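Separin (Saccharomyces cerevisiae, PDB 5U1T) is a caspase-like cysteine protease that cleaves the MCD1/SCC1 subunit of cohesin at the onset of anaphase and is held inactive by securin for most of the cell cycle. Local coordinates at residues A[65-68]-A[69-72]; A[515-518]-A[519-522]; A[598-601]-A[602-606]; A[727-730]-A[731-735]; A[780-783]-A[784-788]. All coordinates share one frame; numbering follows the deposited sequence.

Contact 1: residues A[65-68]-A[69-72]; sequences HHMW and GHIN
W68 and I71 lie alongside each other and point the same way where the loop after helix 48-64 passes into helix 69-87. The evidence is CD1 of I71, which reaches the edge of the indole near the ring plane, 4.1 Å from CE3 of W68. One residue earlier a second pair follows: M67 and H70 also run side by side. The methionine turns beside its backbone N (chi1 -72°) and bends twice more, which brings CE to 4.0 Å from ND1 of H70, at an oblique angle to the imidazole. The two pairs share the i to i+3 spacing and the side-by-side direction, but not the approach to the ring. Backbone bonds follow the same spacing. I71 N donates to W68 O at 3.1 Å, and H70 N reaches M67 O in a weak bond of 3.3 Å. M67 itself is the centre of an inverse gamma turn just before the helix. Around the indole, CZ2 of W68 lies over one face of the H66 ring, NE1 donates to N467 O, and W124 meets the ring edge to face; L62 of helix 48-64 packs against M67, H70 and I71. A polar detail lies beside the apolar pairs: OD1 of N72 is hydrogen-bonded to R466 NH2. The chemistry thus implies a join set by apolar neighbours, with its polar groups settled largely by partners outside the turn.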
loop_
_atom_site.group_PDB
_atom_site.type_symbol
_atom_site.label_atom_id
_atom_site.label_comp_id
_atom_site.label_asym_id
_atom_site.label_seq_id
_atom_site.Cartn_x
_atom_site.Cartn_y
_atom_site.Cartn_z
ATOM N N HIS A 65 -7.258 -18.047 36.943
ATOM C CA HIS A 65 -7.436 -16.663 36.528
ATOM C C HIS A 65 -6.296 -15.789 37.002
ATOM O O HIS A 65 -6.454 -14.589 37.117
ATOM C CB HIS A 65 -8.762 -16.102 37.055
ATOM C CG HIS A 65 -9.967 -16.851 36.577
ATOM N ND1 HIS A 65 -11.252 -16.479 36.912
ATOM C CD2 HIS A 65 -10.086 -17.946 35.786
ATOM C CE1 HIS A 65 -12.110 -17.319 36.352
ATOM N NE2 HIS A 65 -11.427 -18.211 35.655
ATOM N N HIS A 66 -5.171 -16.424 37.326
ATOM C CA HIS A 66 -3.962 -15.753 37.832
ATOM C C HIS A 66 -4.154 -14.800 39.035
ATOM O O HIS A 66 -3.339 -13.920 39.264
ATOM C CB HIS A 66 -3.291 -14.997 36.671
ATOM C CG HIS A 66 -2.596 -15.896 35.694
ATOM N ND1 HIS A 66 -1.348 -15.615 35.179
ATOM C CD2 HIS A 66 -2.959 -17.089 35.173
ATOM C CE1 HIS A 66 -0.976 -16.597 34.376
ATOM N NE2 HIS A 66 -1.937 -17.502 34.360
ATOM N N MET A 67 -5.210 -14.991 39.814
ATOM C CA MET A 67 -5.500 -14.125 40.952
ATOM C C MET A 67 -4.759 -14.584 42.222
ATOM O O MET A 67 -5.365 -15.163 43.136
ATOM C CB MET A 67 -7.006 -14.107 41.201
ATOM C CG MET A 67 -7.786 -13.357 40.172
ATOM S SD MET A 67 -7.337 -11.611 40.274
ATOM C CE MET A 67 -8.583 -11.007 41.405
ATOM N N TRP A 68 -3.455 -14.341 42.286
ATOM C CA TRP A 68 -2.611 -15.047 43.249
ATOM C C TRP A 68 -2.827 -14.616 44.697
ATOM O O TRP A 68 -2.612 -15.395 45.623
ATOM C CB TRP A 68 -1.133 -14.866 42.905
ATOM C CG TRP A 68 -0.767 -14.910 41.411
ATOM C CD1 TRP A 68 -0.169 -13.913 40.680
ATOM C CD2 TRP A 68 -0.929 -16.017 40.506
ATOM N NE1 TRP A 68 0.040 -14.328 39.390
ATOM C CE2 TRP A 68 -0.426 -15.606 39.250
ATOM C CE3 TRP A 68 -1.466 -17.297 40.628
ATOM C CZ2 TRP A 68 -0.432 -16.445 38.132
ATOM C CZ3 TRP A 68 -1.482 -18.124 39.512
ATOM C CH2 TRP A 68 -0.969 -17.695 38.282
ATOM N N GLY A 69 -3.243 -13.372 44.890
ATOM C CA GLY A 69 -3.348 -12.782 46.204
ATOM C C GLY A 69 -4.539 -13.325 46.935
ATOM O O GLY A 69 -4.562 -13.333 48.161
ATOM N N HIS A 70 -5.523 -13.824 46.202
ATOM C CA HIS A 70 -6.661 -14.440 46.865
ATOM C C HIS A 70 -6.339 -15.860 47.347
ATOM O O HIS A 70 -7.057 -16.433 48.172
ATOM C CB HIS A 70 -7.863 -14.455 45.942
ATOM C CG HIS A 70 -8.638 -13.180 45.944
ATOM N ND1 HIS A 70 -8.234 -12.058 45.249
ATOM C CD2 HIS A 70 -9.801 -12.849 46.550
ATOM C CE1 HIS A 70 -9.116 -11.092 45.429
ATOM N NE2 HIS A 70 -10.076 -11.547 46.214
ATOM N N ILE A 71 -5.254 -16.428 46.838
ATOM C CA ILE A 71 -4.811 -17.710 47.340
ATOM C C ILE A 71 -4.357 -17.537 48.798
ATOM O O ILE A 71 -4.656 -18.362 49.657
ATOM C CB ILE A 71 -3.691 -18.292 46.465
ATOM C CG1 ILE A 71 -4.201 -18.525 45.053
ATOM C CG2 ILE A 71 -3.229 -19.616 46.996
ATOM C CD1 ILE A 71 -3.100 -18.801 44.068
ATOM N N ASN A 72 -3.663 -16.439 49.082
ATOM C CA ASN A 72 -3.174 -16.174 50.435
ATOM C C ASN A 72 -4.298 -16.117 51.448
ATOM O O ASN A 72 -4.205 -16.663 52.563
ATOM C CB ASN A 72 -2.417 -14.847 50.495
ATOM C CG ASN A 72 -1.267 -14.783 49.525
ATOM O OD1 ASN A 72 -1.413 -15.067 48.326
ATOM N ND2 ASN A 72 -0.106 -14.403 50.034
#

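Contact 2: residues A[515-518]-A[519-522]; sequences NIPS and ENWS
One face of the W521 indole is covered by the backbone of S518, whose CA sits 3.7 Å from the centroid of the six-membered ring and only 14° off its normal, a CH-pi contact. The motif is a short 3-10 turn, residues 518-520, in the loop between helices 501-509 and 523-533. P517 O lies farther above the same face of the indole and toward its rim. I516 approaches obliquely, with CG2 at 3.7 Å from W521 CH2, and F529 of helix 523-533 meets the indole edge to face. Two i-to-i+3 backbone bonds support the reading as a 3-10 turn: N520 N to P517 O at 3.2 Å, and W521 N to S518 O at 2.9 Å. An inverse gamma turn centred on P517 leads the chain into it. With CG beside its backbone N (chi1 -55°), W521 lays its ring back over the turn that precedes it, while L504 and S505 of helix 501-509 touch the same side chain. E519 also doubles back. Its CG stands between the backbone N and the carbonyl carbon (chi1 71°) and a second bend follows, which brings the carboxylate back beside the P517 backbone, OE2 3.9 Å from P517 CA; no hydrogen bond to S518 N results. S522 takes the N-cap position of helix 523-533, its OG hydrogen-bonded to E501 and S525. ND2 of N520 ends 3.9 Å from P517 CB, beside the carbonyl that N520 N bonds to.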
loop_
_atom_site.group_PDB
_atom_site.type_symbol
_atom_site.label_atom_id
_atom_site.label_comp_id
_atom_site.label_asym_id
_atom_site.label_seq_id
_atom_site.Cartn_x
_atom_site.Cartn_y
_atom_site.Cartn_z
ATOM N N ASN A 515 -9.969 -26.545 15.879
ATOM C CA ASN A 515 -11.061 -26.480 16.861
ATOM C C ASN A 515 -10.618 -26.389 18.314
ATOM O O ASN A 515 -10.610 -27.378 19.042
ATOM C CB ASN A 515 -11.984 -27.689 16.720
ATOM C CG ASN A 515 -12.566 -27.812 15.327
ATOM O OD1 ASN A 515 -12.364 -28.824 14.652
ATOM N ND2 ASN A 515 -13.293 -26.784 14.885
ATOM N N ILE A 516 -10.279 -25.186 18.739
ATOM C CA ILE A 516 -9.982 -24.939 20.131
ATOM C C ILE A 516 -11.280 -24.707 20.903
ATOM O O ILE A 516 -12.138 -23.965 20.446
ATOM C CB ILE A 516 -9.041 -23.750 20.259
ATOM C CG1 ILE A 516 -7.693 -24.130 19.660
ATOM C CG2 ILE A 516 -8.884 -23.354 21.701
ATOM C CD1 ILE A 516 -7.058 -23.018 18.912
ATOM N N PRO A 517 -11.446 -25.380 22.060
ATOM C CA PRO A 517 -12.655 -25.176 22.872
ATOM C C PRO A 517 -12.607 -23.885 23.693
ATOM O O PRO A 517 -12.671 -23.935 24.923
ATOM C CB PRO A 517 -12.671 -26.406 23.782
ATOM C CG PRO A 517 -11.247 -26.798 23.901
ATOM C CD PRO A 517 -10.595 -26.461 22.592
ATOM N N SER A 518 -12.507 -22.742 23.023
ATOM C CA SER A 518 -12.298 -21.480 23.723
ATOM C C SER A 518 -13.510 -21.082 24.552
ATOM O O SER A 518 -13.377 -20.342 25.523
ATOM C CB SER A 518 -11.948 -20.363 22.731
ATOM O OG SER A 518 -12.976 -20.176 21.773
ATOM N N GLU A 519 -14.687 -21.581 24.192
ATOM C CA GLU A 519 -15.907 -21.153 24.875
ATOM C C GLU A 519 -15.955 -21.657 26.317
ATOM O O GLU A 519 -16.803 -21.239 27.095
ATOM C CB GLU A 519 -17.154 -21.599 24.113
ATOM C CG GLU A 519 -17.435 -23.078 24.142
ATOM C CD GLU A 519 -16.488 -23.898 23.271
ATOM O OE1 GLU A 519 -15.667 -23.291 22.540
ATOM O OE2 GLU A 519 -16.563 -25.153 23.321
ATOM N N ASN A 520 -15.032 -22.545 26.671
ATOM C CA ASN A 520 -14.804 -22.931 28.065
ATOM C C ASN A 520 -14.306 -21.775 28.942
ATOM O O ASN A 520 -14.316 -21.880 30.180
ATOM C CB ASN A 520 -13.777 -24.065 28.150
ATOM C CG ASN A 520 -14.345 -25.408 27.746
ATOM O OD1 ASN A 520 -15.557 -25.552 27.578
ATOM N ND2 ASN A 520 -13.471 -26.406 27.595
ATOM N N TRP A 521 -13.845 -20.690 28.314
ATOM C CA TRP A 521 -13.076 -19.671 29.036
ATOM C C TRP A 521 -13.908 -18.450 29.387
ATOM O O TRP A 521 -14.932 -18.171 28.741
ATOM C CB TRP A 521 -11.856 -19.252 28.212
ATOM C CG TRP A 521 -10.989 -20.422 27.827
ATOM C CD1 TRP A 521 -10.888 -21.613 28.482
ATOM C CD2 TRP A 521 -10.117 -20.519 26.687
ATOM N NE1 TRP A 521 -10.000 -22.436 27.839
ATOM C CE2 TRP A 521 -9.515 -21.796 26.732
ATOM C CE3 TRP A 521 -9.780 -19.654 25.646
ATOM C CZ2 TRP A 521 -8.602 -22.227 25.765
ATOM C CZ3 TRP A 521 -8.868 -20.078 24.703
ATOM C CH2 TRP A 521 -8.293 -21.349 24.760
ATOM N N SER A 522 -13.477 -17.722 30.411
ATOM C CA SER A 522 -14.095 -16.437 30.722
ATOM C C SER A 522 -14.079 -15.523 29.486
ATOM O O SER A 522 -13.189 -15.657 28.643
ATOM C CB SER A 522 -13.351 -15.782 31.862
ATOM O OG SER A 522 -11.991 -15.712 31.498
#

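Contact 3: residues A[598-601]-A[602-606]; sequences ERIS and SFEMD
I600 and E604 meet where the chain enters helix 602-617: the CG2 branch of the isoleucine lies 3.6 Å from E604 OE2, the two side chains passing at a slant. E604 reaches this position fully drawn out, CG opposite the backbone N (chi1 -172°) and the chain extended beyond it, which carries the carboxylate back past the start of the helix. M605 adopts the contrary shape. It is bent at both chi2 and chi3 and folds toward I600, its SD 4.1 Å from I600 CG2; the position of its CE is doubtful, because the model sets it too near the same branch. I600 directly precedes the N-cap residue S601, and M605 is the fourth residue after that cap, places consistent with a hydrophobic staple. At the cap itself, S601 O receives M605 N in a nearly straight bond of 3.1 Å (174°) and E604 N in a weaker one. The hydroxyl OG of S601 rests against E604 CB at 3.6 Å. F603 turns its ring away from the cap, toward F474 and an aromatic side chain of the other protein chain; F603 O is hydrogen-bonded to an aromatic side chain of that chain. The chemistry centres on the buried glutamate: its OE1 is hydrogen-bonded to the hydroxyls of Y638 and Y585, and OE2 accepts from W589 NE1. Three such polar partners, together with the nearby helix start, would probably stabilise a charged carboxylate beside the apolar isoleucine.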
loop_
_atom_site.group_PDB
_atom_site.type_symbol
_atom_site.label_atom_id
_atom_site.label_comp_id
_atom_site.label_asym_id
_atom_site.label_seq_id
_atom_site.Cartn_x
_atom_site.Cartn_y
_atom_site.Cartn_z
ATOM N N GLU A 598 3.803 -0.031 34.960
ATOM C CA GLU A 598 4.065 -1.405 34.557
ATOM C C GLU A 598 4.626 -1.468 33.138
ATOM O O GLU A 598 4.314 -0.625 32.290
ATOM C CB GLU A 598 2.782 -2.227 34.655
ATOM C CG GLU A 598 2.868 -3.621 34.077
ATOM C CD GLU A 598 1.540 -4.331 34.152
ATOM O OE1 GLU A 598 1.240 -5.146 33.239
ATOM O OE2 GLU A 598 0.803 -4.070 35.138
ATOM N N ARG A 599 5.479 -2.462 32.917
ATOM C CA ARG A 599 5.996 -2.808 31.605
ATOM C C ARG A 599 4.873 -3.082 30.621
ATOM O O ARG A 599 3.821 -3.596 30.973
ATOM C CB ARG A 599 6.900 -4.027 31.714
ATOM C CG ARG A 599 7.838 -4.208 30.580
ATOM C CD ARG A 599 8.890 -5.243 30.922
ATOM N NE ARG A 599 9.793 -5.399 29.791
ATOM C CZ ARG A 599 9.551 -6.178 28.733
ATOM N NH1 ARG A 599 10.437 -6.224 27.731
ATOM N NH2 ARG A 599 8.426 -6.906 28.667
ATOM N N ILE A 600 5.107 -2.747 29.380
ATOM C CA ILE A 600 4.039 -2.783 28.443
ATOM C C ILE A 600 4.069 -4.118 27.784
ATOM O O ILE A 600 5.103 -4.614 27.430
ATOM C CB ILE A 600 4.186 -1.658 27.438
ATOM C CG1 ILE A 600 4.095 -0.359 28.183
ATOM C CG2 ILE A 600 3.058 -1.667 26.446
ATOM C CD1 ILE A 600 2.735 -0.150 28.767
ATOM N N SER A 601 2.894 -4.689 27.616
ATOM C CA SER A 601 2.692 -5.940 26.898
ATOM C C SER A 601 3.067 -5.895 25.447
ATOM O O SER A 601 3.068 -4.863 24.841
ATOM C CB SER A 601 1.244 -6.431 27.004
ATOM O OG SER A 601 0.340 -5.466 27.492
ATOM N N SER A 602 3.348 -7.045 24.878
ATOM C CA SER A 602 3.597 -7.120 23.475
ATOM C C SER A 602 2.255 -7.112 22.851
ATOM O O SER A 602 2.089 -6.724 21.728
ATOM C CB SER A 602 4.349 -8.380 23.128
ATOM O OG SER A 602 3.493 -9.486 23.127
ATOM N N PHE A 603 1.280 -7.551 23.605
ATOM C CA PHE A 603 -0.094 -7.507 23.151
ATOM C C PHE A 603 -0.501 -6.045 22.896
ATOM O O PHE A 603 -1.201 -5.732 21.934
ATOM C CB PHE A 603 -0.983 -8.163 24.194
ATOM C CG PHE A 603 -2.421 -8.232 23.832
ATOM C CD1 PHE A 603 -2.861 -9.085 22.831
ATOM C CD2 PHE A 603 -3.355 -7.492 24.537
ATOM C CE1 PHE A 603 -4.197 -9.193 22.534
ATOM C CE2 PHE A 603 -4.699 -7.585 24.228
ATOM C CZ PHE A 603 -5.116 -8.447 23.225
ATOM N N GLU A 604 -0.050 -5.147 23.759
ATOM C CA GLU A 604 -0.402 -3.753 23.591
ATOM C C GLU A 604 0.465 -3.070 22.515
ATOM O O GLU A 604 -0.059 -2.313 21.702
ATOM C CB GLU A 604 -0.296 -3.005 24.910
ATOM C CG GLU A 604 -0.840 -1.615 24.798
ATOM C CD GLU A 604 -0.583 -0.807 26.025
ATOM O OE1 GLU A 604 -0.430 0.417 25.895
ATOM O OE2 GLU A 604 -0.517 -1.396 27.128
ATOM N N MET A 605 1.769 -3.355 22.522
ATOM C CA MET A 605 2.699 -2.930 21.473
ATOM C C MET A 605 2.198 -3.219 20.064
ATOM O O MET A 605 2.190 -2.345 19.201
ATOM C CB MET A 605 4.059 -3.611 21.644
ATOM C CG MET A 605 4.789 -3.244 22.917
ATOM S SD MET A 605 5.146 -1.484 22.873
ATOM C CE MET A 605 3.892 -0.806 23.990
ATOM N N ASP A 606 1.809 -4.464 19.837
ATOM C CA ASP A 606 1.308 -4.885 18.544
ATOM C C ASP A 606 0.008 -4.201 18.237
ATOM O O ASP A 606 -0.293 -3.949 17.084
ATOM C CB ASP A 606 1.100 -6.393 18.495
ATOM C CG ASP A 606 2.389 -7.159 18.637
ATOM O OD1 ASP A 606 3.482 -6.525 18.620
ATOM O OD2 ASP A 606 2.304 -8.405 18.768
#

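Contact 4: residues A[727-730]-A[731-735]; sequences LPMS and LYIKV
L727 and L731 touch at the opening of helix 729-752, a local contact along its first turns with P728 in the N-cap position. Their CB atoms are 4.3 Å apart, and the CD1 branch of L727 reaches on to V735, 4.3 Å from its CG2. A second strip is carried by M729. Its CG approaches I733 CG1, and its SD comes to the edge of the Y732 ring, near the ring plane, 4.2 Å from CD2. M729 has CG opposite the backbone N (chi1 -177°) and then bends at chi2, which places the sulfur at that edge. The helical character rests on the backbone: Y732 N to P728 O at 3.0 Å, then I733 N to M729 O at 2.8 Å, and a weak bond from K734 N to S730 O. The extended K734 chain passes this last carbonyl, with CG 3.4 Å from S730 O, and ends in a salt bridge to E681. That bond ties the turn to helix 680-689, whose I680 and L684 also pack on L727 and on K734 and V735, while I733 and K734 touch S784 of helix 782-805.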
loop_
_atom_site.group_PDB
_atom_site.type_symbol
_atom_site.label_atom_id
_atom_site.label_comp_id
_atom_site.label_asym_id
_atom_site.label_seq_id
_atom_site.Cartn_x
_atom_site.Cartn_y
_atom_site.Cartn_z
ATOM N N LEU A 727 15.290 -13.221 3.911
ATOM C CA LEU A 727 14.675 -12.688 5.122
ATOM C C LEU A 727 13.419 -13.484 5.440
ATOM O O LEU A 727 12.912 -14.194 4.579
ATOM C CB LEU A 727 14.337 -11.202 4.947
ATOM C CG LEU A 727 15.474 -10.283 4.499
ATOM C CD1 LEU A 727 15.025 -8.835 4.516
ATOM C CD2 LEU A 727 16.703 -10.477 5.368
ATOM N N PRO A 728 12.916 -13.378 6.679
ATOM C CA PRO A 728 11.564 -13.899 6.929
ATOM C C PRO A 728 10.584 -13.344 5.898
ATOM O O PRO A 728 10.686 -12.170 5.558
ATOM C CB PRO A 728 11.238 -13.383 8.335
ATOM C CG PRO A 728 12.561 -13.191 8.980
ATOM C CD PRO A 728 13.538 -12.831 7.898
ATOM N N MET A 729 9.668 -14.170 5.408
ATOM C CA MET A 729 8.728 -13.770 4.363
ATOM C C MET A 729 8.010 -12.453 4.691
ATOM O O MET A 729 7.796 -11.622 3.804
ATOM C CB MET A 729 7.708 -14.891 4.125
ATOM C CG MET A 729 6.686 -14.650 3.009
ATOM S SD MET A 729 7.364 -14.696 1.322
ATOM C CE MET A 729 8.431 -16.134 1.434
ATOM N N SER A 730 7.673 -12.250 5.962
ATOM C CA SER A 730 6.966 -11.041 6.396
ATOM C C SER A 730 7.742 -9.731 6.154
ATOM O O SER A 730 7.132 -8.698 5.850
ATOM C CB SER A 730 6.631 -11.126 7.872
ATOM O OG SER A 730 7.787 -10.818 8.630
ATOM N N LEU A 731 9.064 -9.784 6.321
ATOM C CA LEU A 731 9.943 -8.659 6.034
ATOM C C LEU A 731 10.226 -8.548 4.550
ATOM O O LEU A 731 10.435 -7.453 4.021
ATOM C CB LEU A 731 11.276 -8.796 6.768
ATOM C CG LEU A 731 11.335 -8.667 8.284
ATOM C CD1 LEU A 731 12.795 -8.617 8.702
ATOM C CD2 LEU A 731 10.578 -7.432 8.733
ATOM N N TYR A 732 10.279 -9.692 3.883
ATOM C CA TYR A 732 10.553 -9.686 2.457
ATOM C C TYR A 732 9.388 -9.021 1.736
ATOM O O TYR A 732 9.607 -8.231 0.831
ATOM C CB TYR A 732 10.796 -11.099 1.932
ATOM C CG TYR A 732 10.945 -11.176 0.431
ATOM C CD1 TYR A 732 11.697 -10.235 -0.268
ATOM C CD2 TYR A 732 10.337 -12.199 -0.291
ATOM C CE1 TYR A 732 11.831 -10.305 -1.651
ATOM C CE2 TYR A 732 10.468 -12.282 -1.666
ATOM C CZ TYR A 732 11.213 -11.334 -2.343
ATOM O OH TYR A 732 11.329 -11.419 -3.711
ATOM N N ILE A 733 8.161 -9.326 2.162
ATOM C CA ILE A 733 6.973 -8.669 1.641
ATOM C C ILE A 733 7.078 -7.155 1.855
ATOM O O ILE A 733 6.742 -6.355 0.964
ATOM C CB ILE A 733 5.693 -9.205 2.309
ATOM C CG1 ILE A 733 5.462 -10.670 1.951
ATOM C CG2 ILE A 733 4.482 -8.385 1.904
ATOM C CD1 ILE A 733 5.091 -10.898 0.526
ATOM N N LYS A 734 7.576 -6.766 3.028
ATOM C CA LYS A 734 7.695 -5.357 3.382
ATOM C C LYS A 734 8.749 -4.641 2.533
ATOM O O LYS A 734 8.584 -3.466 2.209
ATOM C CB LYS A 734 8.009 -5.210 4.874
ATOM C CG LYS A 734 6.770 -5.278 5.769
ATOM C CD LYS A 734 7.139 -5.403 7.244
ATOM C CE LYS A 734 5.901 -5.358 8.141
ATOM N NZ LYS A 734 6.233 -5.077 9.587
ATOM N N VAL A 735 9.820 -5.349 2.173
ATOM C CA VAL A 735 10.839 -4.822 1.259
ATOM C C VAL A 735 10.240 -4.524 -0.129
ATOM O O VAL A 735 10.442 -3.446 -0.691
ATOM C CB VAL A 735 12.043 -5.811 1.127
ATOM C CG1 VAL A 735 12.845 -5.556 -0.129
ATOM C CG2 VAL A 735 12.947 -5.729 2.350
#

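Contact 5: residues A[780-783]-A[784-788]; sequences LSQG and SRLAL
Q782 and R785 are brought together by one bend in each chain: the glutamine starts opposite its backbone N and turns at chi2 (75°), the arginine runs straight and turns at chi3 (62°). Both belong to the first turn of helix 782-805, for which S781 is the N-cap. The amide oxygen OE1 of Q782 comes to the edge of the guanidinium and accepts from R785 NH1 at 2.7 Å, the donor lying in the carbonyl plane on a lone pair; a weak bond from NE adds a second grip. The two planes are inclined by 27°, so the bond is edge-on but the groups are not coplanar. R785 NH2 donates to the backbone of the other protein chain and so links this helix start to it; E828 of the same chain as R785 is a long, weak ionic partner of NH1. The cap rests on the S781 hydroxyl, whose OG accepts from S784 N in a weak bond of 3.4 Å. Backbone bonds then follow: R785 N to S781 O at 2.8 Å, L786 N to Q782 O at 3.0 Å and A787 N to G783 O at 3.1 Å. Before the cap, L780 bends over the helix start, and its CD1 meets S784 CB at 3.8 Å. Its other methyl group, CD2, comes to 4.2 Å from CD2 of L788, the two side chains meeting at about a right angle.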
loop_
_atom_site.group_PDB
_atom_site.type_symbol
_atom_site.label_atom_id
_atom_site.label_comp_id
_atom_site.label_asym_id
_atom_site.label_seq_id
_atom_site.Cartn_x
_atom_site.Cartn_y
_atom_site.Cartn_z
ATOM N N LEU A 780 -0.813 -13.165 3.360
ATOM C CA LEU A 780 -0.648 -11.734 3.576
ATOM C C LEU A 780 -1.129 -11.169 4.892
ATOM O O LEU A 780 -2.268 -11.337 5.236
ATOM C CB LEU A 780 -1.360 -11.013 2.451
ATOM C CG LEU A 780 -0.817 -9.675 2.013
ATOM C CD1 LEU A 780 0.670 -9.622 2.225
ATOM C CD2 LEU A 780 -1.150 -9.463 0.562
ATOM N N SER A 781 -0.265 -10.458 5.602
ATOM C CA SER A 781 -0.642 -9.867 6.891
ATOM C C SER A 781 -1.488 -8.610 6.710
ATOM O O SER A 781 -1.265 -7.849 5.788
ATOM C CB SER A 781 0.593 -9.541 7.730
ATOM O OG SER A 781 1.190 -8.310 7.352
ATOM N N GLN A 782 -2.444 -8.396 7.606
ATOM C CA GLN A 782 -3.317 -7.239 7.543
ATOM C C GLN A 782 -2.583 -5.951 7.209
ATOM O O GLN A 782 -2.983 -5.255 6.284
ATOM C CB GLN A 782 -4.062 -7.053 8.860
ATOM C CG GLN A 782 -4.817 -5.727 8.967
ATOM C CD GLN A 782 -6.105 -5.690 8.149
ATOM O OE1 GLN A 782 -6.238 -6.361 7.124
ATOM N NE2 GLN A 782 -7.063 -4.902 8.607
ATOM N N GLY A 783 -1.512 -5.642 7.941
ATOM C CA GLY A 783 -0.740 -4.427 7.707
ATOM C C GLY A 783 -0.179 -4.312 6.290
ATOM O O GLY A 783 -0.228 -3.252 5.652
ATOM N N SER A 784 0.344 -5.414 5.779
ATOM C CA SER A 784 0.850 -5.437 4.427
ATOM C C SER A 784 -0.271 -5.450 3.383
ATOM O O SER A 784 -0.093 -4.949 2.287
ATOM C CB SER A 784 1.766 -6.640 4.242
ATOM O OG SER A 784 3.069 -6.293 4.652
ATOM N N ARG A 785 -1.425 -6.017 3.712
ATOM C CA ARG A 785 -2.516 -6.059 2.752
ATOM C C ARG A 785 -3.036 -4.640 2.521
ATOM O O ARG A 785 -3.354 -4.259 1.397
ATOM C CB ARG A 785 -3.636 -6.986 3.225
ATOM C CG ARG A 785 -4.749 -7.128 2.229
ATOM C CD ARG A 785 -5.831 -8.016 2.742
ATOM N NE ARG A 785 -6.454 -7.500 3.946
ATOM C CZ ARG A 785 -7.603 -6.834 3.964
ATOM N NH1 ARG A 785 -8.102 -6.402 5.110
ATOM N NH2 ARG A 785 -8.259 -6.594 2.839
ATOM N N LEU A 786 -3.103 -3.860 3.595
ATOM C CA LEU A 786 -3.574 -2.498 3.513
ATOM C C LEU A 786 -2.545 -1.660 2.783
ATOM O O LEU A 786 -2.901 -0.789 2.003
ATOM C CB LEU A 786 -3.850 -1.923 4.910
ATOM C CG LEU A 786 -4.890 -2.634 5.774
ATOM C CD1 LEU A 786 -4.950 -2.017 7.162
ATOM C CD2 LEU A 786 -6.266 -2.659 5.118
ATOM N N ALA A 787 -1.268 -1.927 3.040
ATOM C CA ALA A 787 -0.185 -1.200 2.379
ATOM C C ALA A 787 -0.324 -1.338 0.871
ATOM O O ALA A 787 -0.268 -0.358 0.137
ATOM C CB ALA A 787 1.164 -1.718 2.823
ATOM N N LEU A 788 -0.527 -2.580 0.443
ATOM C CA LEU A 788 -0.643 -2.965 -0.949
ATOM C C LEU A 788 -1.920 -2.431 -1.592
ATOM O O LEU A 788 -1.956 -2.185 -2.789
ATOM C CB LEU A 788 -0.601 -4.484 -1.053
ATOM C CG LEU A 788 -0.624 -5.045 -2.460
ATOM C CD1 LEU A 788 0.554 -4.481 -3.222
ATOM C CD2 LEU A 788 -0.542 -6.550 -2.369
#

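The five contacts come in series along the chain, each closing before the next opens, and all lie in its helical part, ahead of the first strand, 960-962, and the sheets that follow it. Contacts 1, 3, 4 and 5 are at the starts of helices 69-87, 602-617, 729-752 and 782-805, while contact 2 lies in the loop leading to helix 523-533. Centres of contacts 1, 2 and 3 are about 22 to 24 Å apart. Contacts 4 and 5, about 12 Å between centres, are the one pair that touches: I733 CG2 lies 3.7 Å from S784 OG, joining two helix starts. Contacts 3 and 5 both reach the second protein chain and contribute to that interface.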